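Local coordinates for Alpha/beta hydrolase fold-3 domain protein (Sulfolobus islandicus, PDB 5LK6) that probably hydrolyses carboxylic ester bonds as a thermostable esterase or lipase of the alpha/beta hydrolase fold, at residues 38-43 with 91-96; 69-73 with 139-144; 99-103 with 297-302. All coordinates share one frame. Residue numbers count along the deposited sequence, not the author numbering.

Contact 1 of 3, residues 38-43 with 91-96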
loop_
_atom_site.group_PDB
_atom_site.type_symbol
_atom_site.label_atom_id
_atom_site.label_comp_id
_atom_site.label_asym_id
_atom_site.label_seq_id
_atom_site.Cartn_x
_atom_site.Cartn_y
_atom_site.Cartn_z
ATOM N N ALA A 38 -16.966 -2.051 14.521
ATOM C CA ALA A 38 -16.218 -3.074 13.795
ATOM C C ALA A 38 -16.364 -4.458 14.475
ATOM O O ALA A 38 -16.327 -4.552 15.671
ATOM C CB ALA A 38 -14.741 -2.676 13.629
ATOM N N PRO A 39 -16.525 -5.526 13.694
ATOM C CA PRO A 39 -16.387 -6.848 14.288
ATOM C C PRO A 39 -14.962 -7.155 14.802
ATOM O O PRO A 39 -13.966 -6.546 14.395
ATOM C CB PRO A 39 -16.703 -7.762 13.103
ATOM C CG PRO A 39 -16.124 -7.001 11.928
ATOM C CD PRO A 39 -16.679 -5.630 12.224
ATOM N N LYS A 40 -14.899 -8.138 15.683
ATOM C CA LYS A 40 -13.658 -8.613 16.277
ATOM C C LYS A 40 -13.285 -9.983 15.700
ATOM O O LYS A 40 -13.876 -10.962 16.091
ATOM C CB LYS A 40 -13.892 -8.763 17.783
ATOM C CG LYS A 40 -14.192 -7.449 18.456
ATOM C CD LYS A 40 -14.364 -7.584 19.943
ATOM C CE LYS A 40 -14.719 -6.240 20.526
ATOM N NZ LYS A 40 -14.334 -6.235 21.964
ATOM N N VAL A 41 -12.326 -10.079 14.789
ATOM C CA VAL A 41 -11.927 -11.429 14.334
ATOM C C VAL A 41 -11.437 -12.266 15.527
ATOM O O VAL A 41 -10.863 -11.704 16.438
ATOM C CB VAL A 41 -10.907 -11.415 13.169
ATOM C CG1 VAL A 41 -11.522 -10.673 12.002
ATOM C CG2 VAL A 41 -9.582 -10.764 13.563
ATOM N N GLU A 42 -11.736 -13.579 15.536
ATOM C CA GLU A 42 -11.190 -14.517 16.537
ATOM C C GLU A 42 -9.695 -14.594 16.278
ATOM O O GLU A 42 -9.287 -14.575 15.151
ATOM C CB GLU A 42 -11.792 -15.909 16.428
ATOM C CG GLU A 42 -12.763 -16.383 17.526
ATOM C CD GLU A 42 -13.138 -17.890 17.334
ATOM O OE1 GLU A 42 -12.210 -18.759 17.286
ATOM O OE2 GLU A 42 -14.357 -18.214 17.191
ATOM N N VAL A 43 -8.894 -14.624 17.334
ATOM C CA VAL A 43 -7.424 -14.768 17.260
ATOM C C VAL A 43 -7.063 -15.868 18.269
ATOM O O VAL A 43 -7.926 -16.657 18.611
ATOM C CB VAL A 43 -6.685 -13.416 17.554
ATOM C CG1 VAL A 43 -6.735 -12.496 16.329
ATOM C CG2 VAL A 43 -7.241 -12.729 18.804
ATOM N N ASP A 91 -9.683 -2.489 20.042
ATOM C CA ASP A 91 -9.604 -3.903 20.108
ATOM C C ASP A 91 -9.930 -4.545 18.716
ATOM O O ASP A 91 -9.211 -5.450 18.282
ATOM C CB ASP A 91 -10.495 -4.399 21.276
ATOM C CG ASP A 91 -10.432 -5.941 21.488
ATOM O OD1 ASP A 91 -9.530 -6.431 22.236
ATOM O OD2 ASP A 91 -11.322 -6.608 20.870
ATOM N N PRO A 92 -10.970 -4.056 18.017
ATOM C CA PRO A 92 -11.160 -4.550 16.661
ATOM C C PRO A 92 -9.967 -4.361 15.699
ATOM O O PRO A 92 -9.599 -5.285 14.957
ATOM C CB PRO A 92 -12.380 -3.774 16.165
ATOM C CG PRO A 92 -13.158 -3.502 17.394
ATOM C CD PRO A 92 -12.098 -3.210 18.431
ATOM N N LEU A 93 -9.351 -3.198 15.727
ATOM C CA LEU A 93 -8.210 -2.984 14.861
ATOM C C LEU A 93 -7.026 -3.867 15.258
ATOM O O LEU A 93 -6.333 -4.388 14.391
ATOM C CB LEU A 93 -7.828 -1.505 14.893
ATOM C CG LEU A 93 -6.590 -1.074 14.125
ATOM C CD1 LEU A 93 -6.694 -1.386 12.653
ATOM C CD2 LEU A 93 -6.395 0.419 14.343
ATOM N N CYS A 94 -6.777 -3.994 16.557
ATOM C CA CYS A 94 -5.583 -4.670 17.014
ATOM C C CYS A 94 -5.735 -6.130 16.722
ATOM O O CYS A 94 -4.779 -6.772 16.346
ATOM C CB CYS A 94 -5.332 -4.472 18.493
ATOM S SG CYS A 94 -4.581 -2.876 18.852
ATOM N N ARG A 95 -6.955 -6.630 16.863
ATOM C CA ARG A 95 -7.266 -8.013 16.468
ATOM C C ARG A 95 -6.983 -8.245 15.020
ATOM O O ARG A 95 -6.393 -9.235 14.688
ATOM C CB ARG A 95 -8.734 -8.369 16.739
ATOM C CG ARG A 95 -9.019 -8.708 18.196
ATOM C CD ARG A 95 -10.526 -8.755 18.426
ATOM N NE ARG A 95 -10.778 -9.206 19.794
ATOM C CZ ARG A 95 -10.716 -10.473 20.216
ATOM N NH1 ARG A 95 -10.460 -11.489 19.397
ATOM N NH2 ARG A 95 -10.915 -10.710 21.494
ATOM N N ALA A 96 -7.416 -7.311 14.172
ATOM C CA ALA A 96 -7.252 -7.401 12.729
ATOM C C ALA A 96 -5.797 -7.323 12.319
ATOM O O ALA A 96 -5.372 -8.029 11.414
ATOM C CB ALA A 96 -8.054 -6.328 12.022
HETATM O O HOH W 1 -11.346 -7.191 14.316
#

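Contact 2 of 3, residues 69-73 with 139-144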
loop_
_atom_site.group_PDB
_atom_site.type_symbol
_atom_site.label_atom_id
_atom_site.label_comp_id
_atom_site.label_asym_id
_atom_site.label_seq_id
_atom_site.Cartn_x
_atom_site.Cartn_y
_atom_site.Cartn_z
ATOM N N GLY A 69 3.946 -20.260 17.599
ATOM C CA GLY A 69 5.173 -19.491 17.712
ATOM C C GLY A 69 6.320 -20.264 17.099
ATOM O O GLY A 69 6.068 -21.259 16.452
ATOM N N PRO A 70 7.563 -19.816 17.266
ATOM C CA PRO A 70 7.889 -18.517 17.855
ATOM C C PRO A 70 7.424 -17.254 17.016
ATOM O O PRO A 70 7.311 -17.306 15.801
ATOM C CB PRO A 70 9.430 -18.577 17.983
ATOM C CG PRO A 70 9.878 -19.590 16.987
ATOM C CD PRO A 70 8.667 -20.327 16.452
ATOM N N TYR A 71 7.228 -16.131 17.707
ATOM C CA TYR A 71 6.586 -14.936 17.180
ATOM C C TYR A 71 7.505 -13.704 17.145
ATOM O O TYR A 71 8.570 -13.637 17.809
ATOM C CB TYR A 71 5.432 -14.607 18.063
ATOM C CG TYR A 71 4.410 -15.694 18.261
ATOM C CD1 TYR A 71 3.627 -16.167 17.194
ATOM C CD2 TYR A 71 4.159 -16.205 19.542
ATOM C CE1 TYR A 71 2.615 -17.122 17.391
ATOM C CE2 TYR A 71 3.143 -17.152 19.785
ATOM C CZ TYR A 71 2.362 -17.622 18.718
ATOM O OH TYR A 71 1.356 -18.572 19.004
ATOM N N GLY A 72 7.128 -12.743 16.300
ATOM C CA GLY A 72 7.611 -11.363 16.440
ATOM C C GLY A 72 6.557 -10.687 17.293
ATOM O O GLY A 72 5.384 -11.151 17.363
ATOM N N VAL A 73 6.965 -9.610 17.962
ATOM C CA VAL A 73 6.038 -8.836 18.841
ATOM C C VAL A 73 5.908 -7.397 18.360
ATOM O O VAL A 73 6.909 -6.689 18.191
ATOM C CB VAL A 73 6.478 -8.817 20.314
ATOM C CG1 VAL A 73 5.422 -8.120 21.177
ATOM C CG2 VAL A 73 6.697 -10.217 20.810
ATOM N N PHE A 139 6.364 -13.966 25.885
ATOM C CA PHE A 139 5.509 -13.851 24.691
ATOM C C PHE A 139 5.908 -14.785 23.585
ATOM O O PHE A 139 5.221 -14.827 22.543
ATOM C CB PHE A 139 5.626 -12.418 24.118
ATOM C CG PHE A 139 5.181 -11.354 25.063
ATOM C CD1 PHE A 139 3.841 -11.162 25.315
ATOM C CD2 PHE A 139 6.099 -10.581 25.733
ATOM C CE1 PHE A 139 3.422 -10.189 26.200
ATOM C CE2 PHE A 139 5.686 -9.622 26.636
ATOM C CZ PHE A 139 4.345 -9.413 26.867
ATOM N N ASP A 140 7.029 -15.487 23.809
ATOM C CA ASP A 140 7.663 -16.403 22.841
ATOM C C ASP A 140 8.091 -15.547 21.662
ATOM O O ASP A 140 7.752 -15.843 20.550
ATOM C CB ASP A 140 6.703 -17.603 22.485
ATOM C CG ASP A 140 7.401 -18.775 21.712
ATOM O OD1 ASP A 140 8.675 -18.772 21.534
ATOM O OD2 ASP A 140 6.617 -19.683 21.260
ATOM N N GLY A 141 8.839 -14.480 21.926
ATOM C CA GLY A 141 9.155 -13.472 20.932
ATOM C C GLY A 141 10.555 -13.535 20.411
ATOM O O GLY A 141 11.228 -12.507 20.318
ATOM N N LYS A 142 11.020 -14.711 20.029
ATOM C CA LYS A 142 12.410 -14.824 19.506
ATOM C C LYS A 142 12.621 -13.907 18.333
ATOM O O LYS A 142 13.719 -13.479 18.135
ATOM C CB LYS A 142 12.841 -16.274 19.065
ATOM C CG LYS A 142 13.268 -17.276 20.161
ATOM C CD LYS A 142 12.070 -17.985 20.846
ATOM C CE LYS A 142 11.534 -17.301 22.126
ATOM N NZ LYS A 142 11.676 -18.168 23.342
ATOM N N MET A 143 11.602 -13.626 17.512
ATOM C CA MET A 143 11.868 -12.893 16.236
ATOM C C MET A 143 11.964 -11.370 16.425
ATOM O O MET A 143 12.254 -10.656 15.476
ATOM C CB MET A 143 10.844 -13.204 15.133
ATOM C CG MET A 143 10.292 -14.630 15.060
ATOM S SD MET A 143 11.437 -15.990 14.805
ATOM C CE MET A 143 12.736 -15.316 13.732
ATOM N N GLY A 144 11.686 -10.879 17.629
ATOM C CA GLY A 144 12.013 -9.508 17.997
ATOM C C GLY A 144 10.807 -8.596 18.090
ATOM O O GLY A 144 9.653 -9.038 18.083
#

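Contact 3 of 3, residues 99-103 with 297-302. With SO4 (sulfate ion), chain F; SO4 (sulfate ion), chain H.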
loop_
_atom_site.group_PDB
_atom_site.type_symbol
_atom_site.label_atom_id
_atom_site.label_comp_id
_atom_site.label_asym_id
_atom_site.label_seq_id
_atom_site.Cartn_x
_atom_site.Cartn_y
_atom_site.Cartn_z
ATOM N N ASN A 99 -4.247 -10.935 13.385
ATOM C CA ASN A 99 -4.568 -11.953 12.409
ATOM C C ASN A 99 -3.886 -11.700 11.043
ATOM O O ASN A 99 -3.497 -12.648 10.409
ATOM C CB ASN A 99 -6.093 -12.130 12.340
ATOM C CG ASN A 99 -6.544 -12.743 11.049
ATOM O OD1 ASN A 99 -6.603 -12.089 10.009
ATOM N ND2 ASN A 99 -6.865 -14.001 11.103
ATOM N N ALA A 100 -3.658 -10.453 10.646
ATOM C CA ALA A 100 -2.848 -10.131 9.452
ATOM C C ALA A 100 -1.328 -10.274 9.584
ATOM O O ALA A 100 -0.674 -10.522 8.576
ATOM C CB ALA A 100 -3.158 -8.725 8.926
ATOM N N CYS A 101 -0.754 -10.075 10.770
ATOM C CA CYS A 101 0.692 -10.126 10.930
ATOM C C CYS A 101 1.201 -11.500 11.442
ATOM O O CYS A 101 2.431 -11.754 11.442
ATOM C CB CYS A 101 1.181 -8.992 11.873
ATOM S SG CYS A 101 0.776 -9.226 13.638
ATOM N N ASN A 102 0.287 -12.355 11.905
ATOM C CA ASN A 102 0.639 -13.610 12.609
ATOM C C ASN A 102 1.743 -13.350 13.674
ATOM O O ASN A 102 2.742 -14.071 13.814
ATOM C CB ASN A 102 1.010 -14.729 11.601
ATOM C CG ASN A 102 -0.217 -15.325 10.871
ATOM O OD1 ASN A 102 -1.374 -15.361 11.354
ATOM N ND2 ASN A 102 0.044 -15.788 9.685
ATOM N N CYS A 103 1.529 -12.284 14.425
ATOM C CA CYS A 103 2.484 -11.838 15.402
ATOM C C CYS A 103 1.748 -11.477 16.689
ATOM O O CYS A 103 0.498 -11.414 16.730
ATOM C CB CYS A 103 3.354 -10.698 14.825
ATOM S SG CYS A 103 2.564 -9.080 14.768
ATOM N N LEU A 297 4.964 -6.911 8.086
ATOM C CA LEU A 297 5.484 -7.487 9.343
ATOM C C LEU A 297 5.832 -8.994 9.175
ATOM O O LEU A 297 6.845 -9.449 9.703
ATOM C CB LEU A 297 4.509 -7.272 10.530
ATOM C CG LEU A 297 4.483 -5.860 11.115
ATOM C CD1 LEU A 297 3.287 -5.657 12.012
ATOM C CD2 LEU A 297 5.756 -5.569 11.866
ATOM N N ARG A 298 5.002 -9.755 8.446
ATOM C CA ARG A 298 5.324 -11.147 8.159
ATOM C C ARG A 298 6.687 -11.296 7.480
ATOM O O ARG A 298 7.447 -12.170 7.871
ATOM C CB ARG A 298 4.264 -11.819 7.328
ATOM C CG ARG A 298 3.034 -12.213 8.122
ATOM C CD ARG A 298 2.120 -13.081 7.291
ATOM N NE ARG A 298 0.729 -12.991 7.702
ATOM C CZ ARG A 298 -0.267 -13.788 7.269
ATOM N NH1 ARG A 298 -0.049 -14.815 6.433
ATOM N NH2 ARG A 298 -1.492 -13.597 7.744
ATOM N N ARG A 299 7.020 -10.437 6.521
ATOM C CA ARG A 299 8.320 -10.511 5.913
ATOM C C ARG A 299 9.417 -10.214 6.934
ATOM O O ARG A 299 10.388 -10.968 6.986
ATOM C CB ARG A 299 8.501 -9.602 4.703
ATOM C CG ARG A 299 7.712 -10.032 3.464
ATOM C CD ARG A 299 8.461 -9.674 2.170
ATOM N NE ARG A 299 9.307 -8.463 2.286
ATOM C CZ ARG A 299 8.878 -7.189 2.268
ATOM N NH1 ARG A 299 7.543 -6.860 2.163
ATOM N NH2 ARG A 299 9.818 -6.225 2.367
ATOM N N THR A 300 9.286 -9.172 7.751
ATOM C CA THR A 300 10.461 -8.757 8.470
ATOM C C THR A 300 10.610 -9.681 9.692
ATOM O O THR A 300 11.713 -9.862 10.151
ATOM C CB THR A 300 10.587 -7.225 8.746
ATOM O OG1 THR A 300 10.410 -6.928 10.136
ATOM C CG2 THR A 300 9.629 -6.394 7.900
ATOM N N PHE A 301 9.548 -10.331 10.165
ATOM C CA PHE A 301 9.684 -11.291 11.262
ATOM C C PHE A 301 10.039 -12.723 10.827
ATOM O O PHE A 301 10.824 -13.384 11.481
ATOM C CB PHE A 301 8.400 -11.375 12.076
ATOM C CG PHE A 301 8.141 -10.184 12.985
ATOM C CD1 PHE A 301 9.176 -9.574 13.725
ATOM C CD2 PHE A 301 6.813 -9.715 13.158
ATOM C CE1 PHE A 301 8.898 -8.524 14.592
ATOM C CE2 PHE A 301 6.549 -8.665 13.984
ATOM C CZ PHE A 301 7.589 -8.070 14.714
ATOM N N TYR A 302 9.465 -13.204 9.734
ATOM C CA TYR A 302 9.661 -14.590 9.290
ATOM C C TYR A 302 10.358 -14.776 7.894
ATOM O O TYR A 302 10.050 -15.693 7.207
ATOM C CB TYR A 302 8.285 -15.281 9.375
ATOM C CG TYR A 302 7.451 -14.898 10.611
ATOM C CD1 TYR A 302 7.959 -15.067 11.905
ATOM C CD2 TYR A 302 6.142 -14.367 10.498
ATOM C CE1 TYR A 302 7.209 -14.727 13.048
ATOM C CE2 TYR A 302 5.394 -14.013 11.653
ATOM C CZ TYR A 302 5.946 -14.197 12.926
ATOM O OH TYR A 302 5.275 -13.896 14.083
HETATM S S SO4 F . -3.225 -16.195 5.600
HETATM O O1 SO4 F . -4.189 -16.822 6.534
HETATM O O2 SO4 F . -1.915 -16.980 5.741
HETATM O O3 SO4 F . -3.828 -16.144 4.245
HETATM O O4 SO4 F . -3.093 -14.756 5.883
HETATM S S SO4 H . 2.811 -16.487 4.492
HETATM O O1 SO4 H . 2.770 -17.712 3.637
HETATM O O2 SO4 H . 1.961 -16.804 5.667
HETATM O O3 SO4 H . 2.172 -15.413 3.744
HETATM O O4 SO4 H . 4.159 -15.890 4.814
#

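Contact 1 of 3, residues 38-43 with 91-96
A polar loop-on-helix contact joins the irregular segment 38-43, which leads from helix 24-36 to strand 46-52, to the first turns of helix 91-101 in this alpha/beta hydrolase fold. A salt-bridge network centred on D91 joins the two segments. D91 OD2 accepts a hydrogen bond from R95 NE at 2.9 Å, one helical turn on, and forms a salt bridge with K40 NZ at 3.2 Å, while D91 OD1 is taken by R61 and Y63 of strand 57-63. So fixed, the R95 side chain lies along the loop: its CD packs against K40 CB at 3.4 Å, and NH1 donates to the carbonyl V41 O at 3.0 Å. At the start of the loop segment the contact is apolar, with A38 CB resting 3.6 Å from P92 CB. Between loop and helix sits one water, which donates to P39 O and to P92 O, each at 2.7 Å, and accepts from V41 N at 3.1 Å.

Contact 2 of 3, residues 69-73 with 139-144
Three backbone hydrogen bonds tie the lead-in and start of strand 72-77 to the loop that feeds strand 144-150, where these two parallel neighbours of the alpha/beta hydrolase sheet begin side by side. Y71 N donates to D140 O at 2.9 Å, M143 N donates to Y71 O at 3.0 Å, and V73 N donates to G144 O at 2.8 Å. Both polar backbone atoms of Y71 are thus satisfied by this loop, and Y71 O also receives a CA-H...O contact from G141 CA at 3.2 Å. G72 N instead pairs with Y302 OH, and Y71 OH with A67 O. The loop closes on itself through a type I turn from G141 to G144, in which G144 N reaches G141 O at 3.2 Å; the positive phi of G144 suits glycine. K142 NZ lies 3.6 Å from D140 OD1 in a salt bridge beside P70, which follows a cis peptide bond. Further in, V73 CG2 meets F139 CB at 4.1 Å. These two side chains continue into the layer between sheet and helix 120-133, touching V132 of that helix and V104 of strand 104-108, while Y71 and M143 border Y302 of helix 285-302.

Contact 3 of 3, residues 99-103 with 297-302
The end of helix 91-101 and the turn after it fit against the last turns of helix 285-302, two helices flanking the sheet of the alpha/beta hydrolase fold. N102, leaving the helix with positive phi, projects toward the other segment, its ND2 over one face of the R298 guanidinium, 3.2 Å from CZ. R298 stretches along the helix end, its CG 3.4 Å from C101 O. The turn closed by the C101-C103 disulfide sits against L297 and F301: C101 CB touches L297 CD1 and C103 CB touches F301 CE2, each at 3.9 Å. The Y302 ring lies beside C101 and N102, its edge toward their carbonyls. R298 also packs on R298 of the second subunit. Chemically, two carbonyls accept from side chains, A100 O from R298 NE at 3.0 Å and N102 O from Y302 OH at 2.6 Å, while the cationic guanidinium binds sulfates, probably from the crystallisation liquor: NH2 of R298 meets O4 of one (chain F) at 2.7 Å and NH1 meets O2 of another (chain H) at 2.9 Å.

Helix 91-101 carries contact 1 at its start and contact 3 at its end, their centres about 16 Å apart, with N99 packing on V41 and V43. Contacts 2 and 3 are closer, about 10 Å between centres: Y302 OH lies 3.1 Å from G72 N, a probable hydrogen bond, so the C-terminal helix 285-302 meets strand 72-77. Contacts 1 and 2 do not touch, their nearest atoms about 9 Å apart. Along the chain contact 1 closes before contact 3 opens, whereas the segments of contact 2 alternate with those of both others. The three contacts thereby join the loop between helix 24-36 and strand 46-52, two neighbouring strands of the central sheet and the C-terminal helix.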